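Local atomic coordinates of fructosyl amine: oxygen oxidoreductase (Aspergillus fumigatus, PDB entry 3DJE), a protein that probably oxidises fructosyl amino acids with bound FAD and molecular oxygen, thereby removing the sugar from glycated amines. Residues Val3-Gly15 against Leu25-Asp37. Sequence-based numbering, arbitrary orientation.
With FAD (flavin-adenine dinucleotide), chain C.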
loop_
_atom_site.group_PDB
_atom_site.type_symbol
_atom_site.label_atom_id
_atom_site.label_comp_id
_atom_site.label_asym_id
_atom_site.label_seq_id
_atom_site.Cartn_x
_atom_site.Cartn_y
_atom_site.Cartn_z
ATOM N N VAL A 3 -16.456 24.940 8.731
ATOM C CA VAL A 3 -15.506 24.417 9.708
ATOM C C VAL A 3 -14.648 25.588 10.213
ATOM O O VAL A 3 -14.367 26.518 9.456
ATOM C CB VAL A 3 -14.633 23.296 9.050
ATOM C CG1 VAL A 3 -13.592 22.754 9.999
ATOM C CG2 VAL A 3 -15.520 22.152 8.554
ATOM N N THR A 4 -14.284 25.584 11.494
ATOM C CA THR A 4 -13.221 26.466 11.970
ATOM C C THR A 4 -12.004 25.583 12.203
ATOM O O THR A 4 -12.101 24.355 12.121
ATOM C CB THR A 4 -13.563 27.229 13.281
ATOM O OG1 THR A 4 -13.530 26.337 14.398
ATOM C CG2 THR A 4 -14.940 27.898 13.210
ATOM N N LYS A 5 -10.873 26.198 12.520
ATOM C CA LYS A 5 -9.663 25.415 12.790
ATOM C C LYS A 5 -9.794 24.562 14.055
ATOM O O LYS A 5 -9.046 23.611 14.232
ATOM C CB LYS A 5 -8.424 26.312 12.874
ATOM C CG LYS A 5 -8.106 27.049 11.578
ATOM C CD LYS A 5 -7.653 26.103 10.467
ATOM C CE LYS A 5 -7.166 26.894 9.282
ATOM N NZ LYS A 5 -7.001 26.036 8.114
ATOM N N SER A 6 -10.732 24.912 14.938
ATOM C CA SER A 6 -10.921 24.159 16.174
ATOM C C SER A 6 -12.145 23.224 16.119
ATOM O O SER A 6 -12.494 22.604 17.124
ATOM C CB SER A 6 -11.010 25.105 17.368
ATOM O OG SER A 6 -12.150 25.925 17.248
ATOM N N SER A 7 -12.772 23.124 14.954
ATOM C CA SER A 7 -13.866 22.159 14.764
ATOM C C SER A 7 -13.397 20.743 15.058
ATOM O O SER A 7 -12.291 20.366 14.692
ATOM C CB SER A 7 -14.396 22.184 13.333
ATOM O OG SER A 7 -15.094 23.378 13.048
ATOM N N SER A 8 -14.258 19.951 15.693
ATOM C CA SER A 8 -13.946 18.542 15.946
ATOM C C SER A 8 -13.895 17.751 14.636
ATOM O O SER A 8 -14.900 17.645 13.923
ATOM C CB SER A 8 -14.964 17.920 16.906
ATOM O OG SER A 8 -14.719 16.528 17.052
ATOM N N LEU A 9 -12.713 17.216 14.329
ATOM C CA LEU A 9 -12.505 16.387 13.137
ATOM C C LEU A 9 -12.110 14.994 13.590
ATOM O O LEU A 9 -11.305 14.842 14.511
ATOM C CB LEU A 9 -11.412 16.969 12.231
ATOM C CG LEU A 9 -11.571 18.436 11.829
ATOM C CD1 LEU A 9 -10.385 18.830 10.946
ATOM C CD2 LEU A 9 -12.863 18.612 11.056
ATOM N N LEU A 10 -12.681 13.986 12.945
ATOM C CA LEU A 10 -12.459 12.600 13.339
ATOM C C LEU A 10 -11.912 11.826 12.166
ATOM O O LEU A 10 -12.461 11.918 11.066
ATOM C CB LEU A 10 -13.778 11.976 13.773
ATOM C CG LEU A 10 -13.708 10.570 14.366
ATOM C CD1 LEU A 10 -12.891 10.556 15.658
ATOM C CD2 LEU A 10 -15.119 10.072 14.637
ATOM N N ILE A 11 -10.817 11.092 12.384
ATOM C CA ILE A 11 -10.272 10.232 11.334
ATOM C C ILE A 11 -10.417 8.787 11.764
ATOM O O ILE A 11 -9.946 8.414 12.851
ATOM C CB ILE A 11 -8.787 10.524 11.051
ATOM C CG1 ILE A 11 -8.616 11.974 10.600
ATOM C CG2 ILE A 11 -8.220 9.540 10.008
ATOM C CD1 ILE A 11 -7.179 12.416 10.578
ATOM N N VAL A 12 -11.090 7.988 10.935
ATOM C CA VAL A 12 -11.227 6.546 11.193
ATOM C C VAL A 12 -10.108 5.808 10.468
ATOM O O VAL A 12 -10.112 5.704 9.231
ATOM C CB VAL A 12 -12.619 6.001 10.767
ATOM C CG1 VAL A 12 -12.720 4.445 10.987
ATOM C CG2 VAL A 12 -13.731 6.712 11.521
ATOM N N GLY A 13 -9.141 5.336 11.252
ATOM C CA GLY A 13 -7.961 4.643 10.750
ATOM C C GLY A 13 -6.693 5.472 10.874
ATOM O O GLY A 13 -6.607 6.575 10.327
ATOM N N ALA A 14 -5.694 4.936 11.582
ATOM C CA ALA A 14 -4.379 5.570 11.720
ATOM C C ALA A 14 -3.311 4.872 10.862
ATOM O O ALA A 14 -2.150 4.756 11.262
ATOM C CB ALA A 14 -3.957 5.587 13.202
ATOM N N GLY A 15 -3.721 4.409 9.685
ATOM C CA GLY A 15 -2.805 3.776 8.752
ATOM C C GLY A 15 -2.121 4.808 7.892
ATOM O O GLY A 15 -1.937 5.967 8.298
ATOM N N LEU A 25 -3.677 17.939 8.308
ATOM C CA LEU A 25 -4.627 18.779 9.049
ATOM C C LEU A 25 -3.860 19.625 10.062
ATOM O O LEU A 25 -4.101 20.841 10.171
ATOM C CB LEU A 25 -5.680 17.936 9.776
ATOM C CG LEU A 25 -6.794 17.372 8.898
ATOM C CD1 LEU A 25 -7.572 16.299 9.666
ATOM C CD2 LEU A 25 -7.767 18.435 8.367
ATOM N N ALA A 26 -2.955 18.983 10.807
ATOM C CA ALA A 26 -2.165 19.665 11.834
ATOM C C ALA A 26 -1.312 20.759 11.196
ATOM O O ALA A 26 -1.257 21.887 11.706
ATOM C CB ALA A 26 -1.280 18.679 12.589
ATOM N N ARG A 27 -0.675 20.446 10.070
ATOM C CA ARG A 27 0.154 21.468 9.380
ATOM C C ARG A 27 -0.659 22.650 8.890
ATOM O O ARG A 27 -0.145 23.774 8.806
ATOM C CB ARG A 27 0.942 20.858 8.220
ATOM C CG ARG A 27 2.039 19.939 8.687
ATOM C CD ARG A 27 2.777 19.393 7.472
ATOM N NE ARG A 27 3.986 18.682 7.854
ATOM C CZ ARG A 27 4.822 18.119 6.980
ATOM N NH1 ARG A 27 4.566 18.193 5.676
ATOM N NH2 ARG A 27 5.912 17.494 7.410
ATOM N N ARG A 28 -1.923 22.400 8.571
ATOM C CA ARG A 28 -2.787 23.430 8.020
ATOM C C ARG A 28 -3.555 24.192 9.103
ATOM O O ARG A 28 -4.400 25.033 8.794
ATOM C CB ARG A 28 -3.672 22.852 6.911
ATOM C CG ARG A 28 -2.814 22.505 5.686
ATOM C CD ARG A 28 -3.472 21.548 4.709
ATOM N NE ARG A 28 -4.617 22.128 4.020
ATOM C CZ ARG A 28 -5.056 21.722 2.831
ATOM N NH1 ARG A 28 -4.432 20.753 2.177
ATOM N NH2 ARG A 28 -6.113 22.294 2.290
ATOM N N GLY A 29 -3.217 23.910 10.358
ATOM C CA GLY A 29 -3.673 24.727 11.483
ATOM C C GLY A 29 -4.800 24.162 12.312
ATOM O O GLY A 29 -5.197 24.783 13.305
ATOM N N TYR A 30 -5.330 23.002 11.926
ATOM C CA TYR A 30 -6.439 22.413 12.695
ATOM C C TYR A 30 -5.962 21.910 14.045
ATOM O O TYR A 30 -4.902 21.287 14.134
ATOM C CB TYR A 30 -7.130 21.317 11.895
ATOM C CG TYR A 30 -7.859 21.840 10.678
ATOM C CD1 TYR A 30 -9.193 22.264 10.775
ATOM C CD2 TYR A 30 -7.227 21.934 9.441
ATOM C CE1 TYR A 30 -9.877 22.735 9.665
ATOM C CE2 TYR A 30 -7.912 22.403 8.312
ATOM C CZ TYR A 30 -9.240 22.812 8.434
ATOM O OH TYR A 30 -9.920 23.303 7.331
ATOM N N THR A 31 -6.751 22.164 15.093
ATOM C CA THR A 31 -6.277 21.923 16.458
ATOM C C THR A 31 -7.150 20.973 17.276
ATOM O O THR A 31 -6.886 20.780 18.469
ATOM C CB THR A 31 -6.202 23.232 17.249
ATOM O OG1 THR A 31 -7.506 23.810 17.294
ATOM C CG2 THR A 31 -5.257 24.211 16.594
ATOM N N ASN A 32 -8.166 20.383 16.648
ATOM C CA ASN A 32 -9.083 19.495 17.352
ATOM C C ASN A 32 -9.354 18.209 16.563
ATOM O O ASN A 32 -10.506 17.871 16.265
ATOM C CB ASN A 32 -10.378 20.250 17.694
ATOM C CG ASN A 32 -11.287 19.475 18.647
ATOM O OD1 ASN A 32 -10.877 18.480 19.257
ATOM N ND2 ASN A 32 -12.536 19.929 18.772
ATOM N N VAL A 33 -8.275 17.487 16.264
ATOM C CA VAL A 33 -8.348 16.285 15.412
ATOM C C VAL A 33 -8.147 15.058 16.284
ATOM O O VAL A 33 -7.227 15.022 17.110
ATOM C CB VAL A 33 -7.228 16.317 14.338
ATOM C CG1 VAL A 33 -7.292 15.074 13.438
ATOM C CG2 VAL A 33 -7.304 17.611 13.510
ATOM N N THR A 34 -9.014 14.059 16.099
ATOM C CA THR A 34 -8.879 12.788 16.806
ATOM C C THR A 34 -8.781 11.662 15.788
ATOM O O THR A 34 -9.537 11.636 14.812
ATOM C CB THR A 34 -10.083 12.535 17.742
ATOM O OG1 THR A 34 -10.172 13.601 18.698
ATOM C CG2 THR A 34 -9.917 11.232 18.510
ATOM N N VAL A 35 -7.851 10.742 16.015
ATOM C CA VAL A 35 -7.699 9.577 15.142
ATOM C C VAL A 35 -7.968 8.312 15.948
ATOM O O VAL A 35 -7.408 8.144 17.045
ATOM C CB VAL A 35 -6.276 9.498 14.517
ATOM C CG1 VAL A 35 -6.200 8.350 13.486
ATOM C CG2 VAL A 35 -5.889 10.818 13.840
ATOM N N LEU A 36 -8.780 7.421 15.373
ATOM C CA LEU A 36 -9.163 6.152 16.021
ATOM C C LEU A 36 -8.621 4.953 15.260
ATOM O O LEU A 36 -8.807 4.848 14.050
ATOM C CB LEU A 36 -10.698 6.023 16.059
ATOM C CG LEU A 36 -11.490 7.124 16.767
ATOM C CD1 LEU A 36 -12.987 6.904 16.524
ATOM C CD2 LEU A 36 -11.177 7.158 18.255
ATOM N N ASP A 37 -7.998 4.022 15.970
ATOM C CA ASP A 37 -7.509 2.786 15.324
ATOM C C ASP A 37 -7.494 1.645 16.354
ATOM O O ASP A 37 -7.098 1.870 17.484
ATOM C CB ASP A 37 -6.098 3.041 14.773
ATOM C CG ASP A 37 -5.662 2.019 13.734
ATOM O OD1 ASP A 37 -5.484 0.832 14.090
ATOM O OD2 ASP A 37 -5.491 2.399 12.556
HETATM P PA FAD C . -3.749 1.027 5.830
HETATM O O1A FAD C . -2.427 1.654 5.929
HETATM O O2A FAD C . -3.831 -0.465 5.777
HETATM O O5B FAD C . -4.560 1.612 7.057
HETATM C C5B FAD C . -5.873 1.166 7.405
HETATM C C4B FAD C . -6.055 1.456 8.901
HETATM O O4B FAD C . -7.455 1.204 9.126
HETATM C C3B FAD C . -5.264 0.397 9.703
HETATM O O3B FAD C . -4.287 1.015 10.556
HETATM C C2B FAD C . -6.380 -0.288 10.508
HETATM O O2B FAD C . -5.962 -0.620 11.869
HETATM C C1B FAD C . -7.520 0.767 10.450
HETATM N N9A FAD C . -8.789 0.099 10.873
HETATM C C8A FAD C . -9.232 -1.138 10.567
HETATM N N7A FAD C . -10.397 -1.356 11.212
HETATM C C5A FAD C . -10.682 -0.256 11.923
HETATM C C6A FAD C . -11.725 0.099 12.786
HETATM N N6A FAD C . -12.721 -0.781 13.046
HETATM N N1A FAD C . -11.709 1.320 13.356
HETATM C C2A FAD C . -10.722 2.191 13.112
HETATM N N3A FAD C . -9.708 1.883 12.297
HETATM C C4A FAD C . -9.674 0.668 11.698
HETATM N N1 FAD C . 2.500 0.752 -2.005
HETATM C C2 FAD C . 3.563 1.479 -2.536
HETATM O O2 FAD C . 3.456 2.678 -2.801
HETATM N N3 FAD C . 4.772 0.826 -2.778
HETATM C C4 FAD C . 4.940 -0.530 -2.515
HETATM O O4 FAD C . 6.028 -1.075 -2.738
HETATM C C4X FAD C . 3.854 -1.253 -1.997
HETATM N N5 FAD C . 3.981 -2.616 -1.737
HETATM C C5X FAD C . 2.961 -3.281 -1.062
HETATM C C6 FAD C . 3.191 -4.583 -0.625
HETATM C C7 FAD C . 2.213 -5.261 0.092
HETATM C C7M FAD C . 2.514 -6.702 0.527
HETATM C C8 FAD C . 1.008 -4.633 0.401
HETATM C C8M FAD C . -0.046 -5.364 1.266
HETATM C C9 FAD C . 0.789 -3.315 -0.027
HETATM C C9A FAD C . 1.771 -2.627 -0.751
HETATM N N10 FAD C . 1.575 -1.309 -1.206
HETATM C C10 FAD C . 2.648 -0.601 -1.747
HETATM C "C1'" FAD C . 0.258 -0.667 -1.098
HETATM C "C2'" FAD C . 0.199 0.191 0.166
HETATM O "O2'" FAD C . 0.815 -0.513 1.266
HETATM C "C3'" FAD C . -1.258 0.512 0.486
HETATM O "O3'" FAD C . -1.919 0.957 -0.717
HETATM C "C4'" FAD C . -1.390 1.629 1.528
HETATM O "O4'" FAD C . -0.508 1.430 2.632
HETATM C "C5'" FAD C . -2.835 1.658 2.040
HETATM O "O5'" FAD C . -2.993 2.736 2.977
HETATM P P FAD C . -4.393 2.948 3.729
HETATM O O1P FAD C . -5.485 3.013 2.712
HETATM O O2P FAD C . -4.175 4.065 4.670
HETATM O O3P FAD C . -4.602 1.608 4.592
HETATM O O HOH W 1 -9.646 20.885 14.215
HETATM O O HOH W 2 -11.731 15.489 17.458
#
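Leu9 to Val12 pair in parallel with Val33 to Leu36, the two strands of the beta-alpha-beta unit that opens the Rossmann-type FAD-binding domain. Leu9 N, Ile11 N and Gly13 N donate to Asn32, Thr34 and Leu36 O; Thr34 N and Leu36 N return bonds to Leu9 and Ile11 O. On the face turned to helix 16-27 the packing is tight. Leu9 CD1 touches both Leu25 CD2 (3.7 Å) and Tyr30 CD1 (3.6 Å), while Ile11, its CG1 anti to the carbonyl carbon (chi1 -60°), sets CD1 against the methyls of Val33 and Val35. Helix 373-382 covers these side chains, Val378 on Leu25 and Met381 on Leu9 and Tyr30.

The turn Thr4-Ser6 is the solvent side. There Lys5 bends at chi2 (-68°) and lies across the buried Tyr30 ring, CD 4.0 Å from the ring centroid; NZ, off-centre in a cation-pi contact, reaches Arg28 O at 2.9 Å. Tyr30 OH bonds to Glu382. Asn32 ND2 donates to Ser6 O, which lies in the amide plane of Asn32, and a water links Lys5 O, Ser7 O and Asn32 N.

At the other end the glycine turn meets the cofactor. Asp37 OD1 and OD2 accept from the ribose hydroxyls O2B and O3B of FAD, respectively; OD2 accepts the N-H of Ala14 as well, through its anti lone pair, with Ala14 N 2.7 Å from Asp37 OD2.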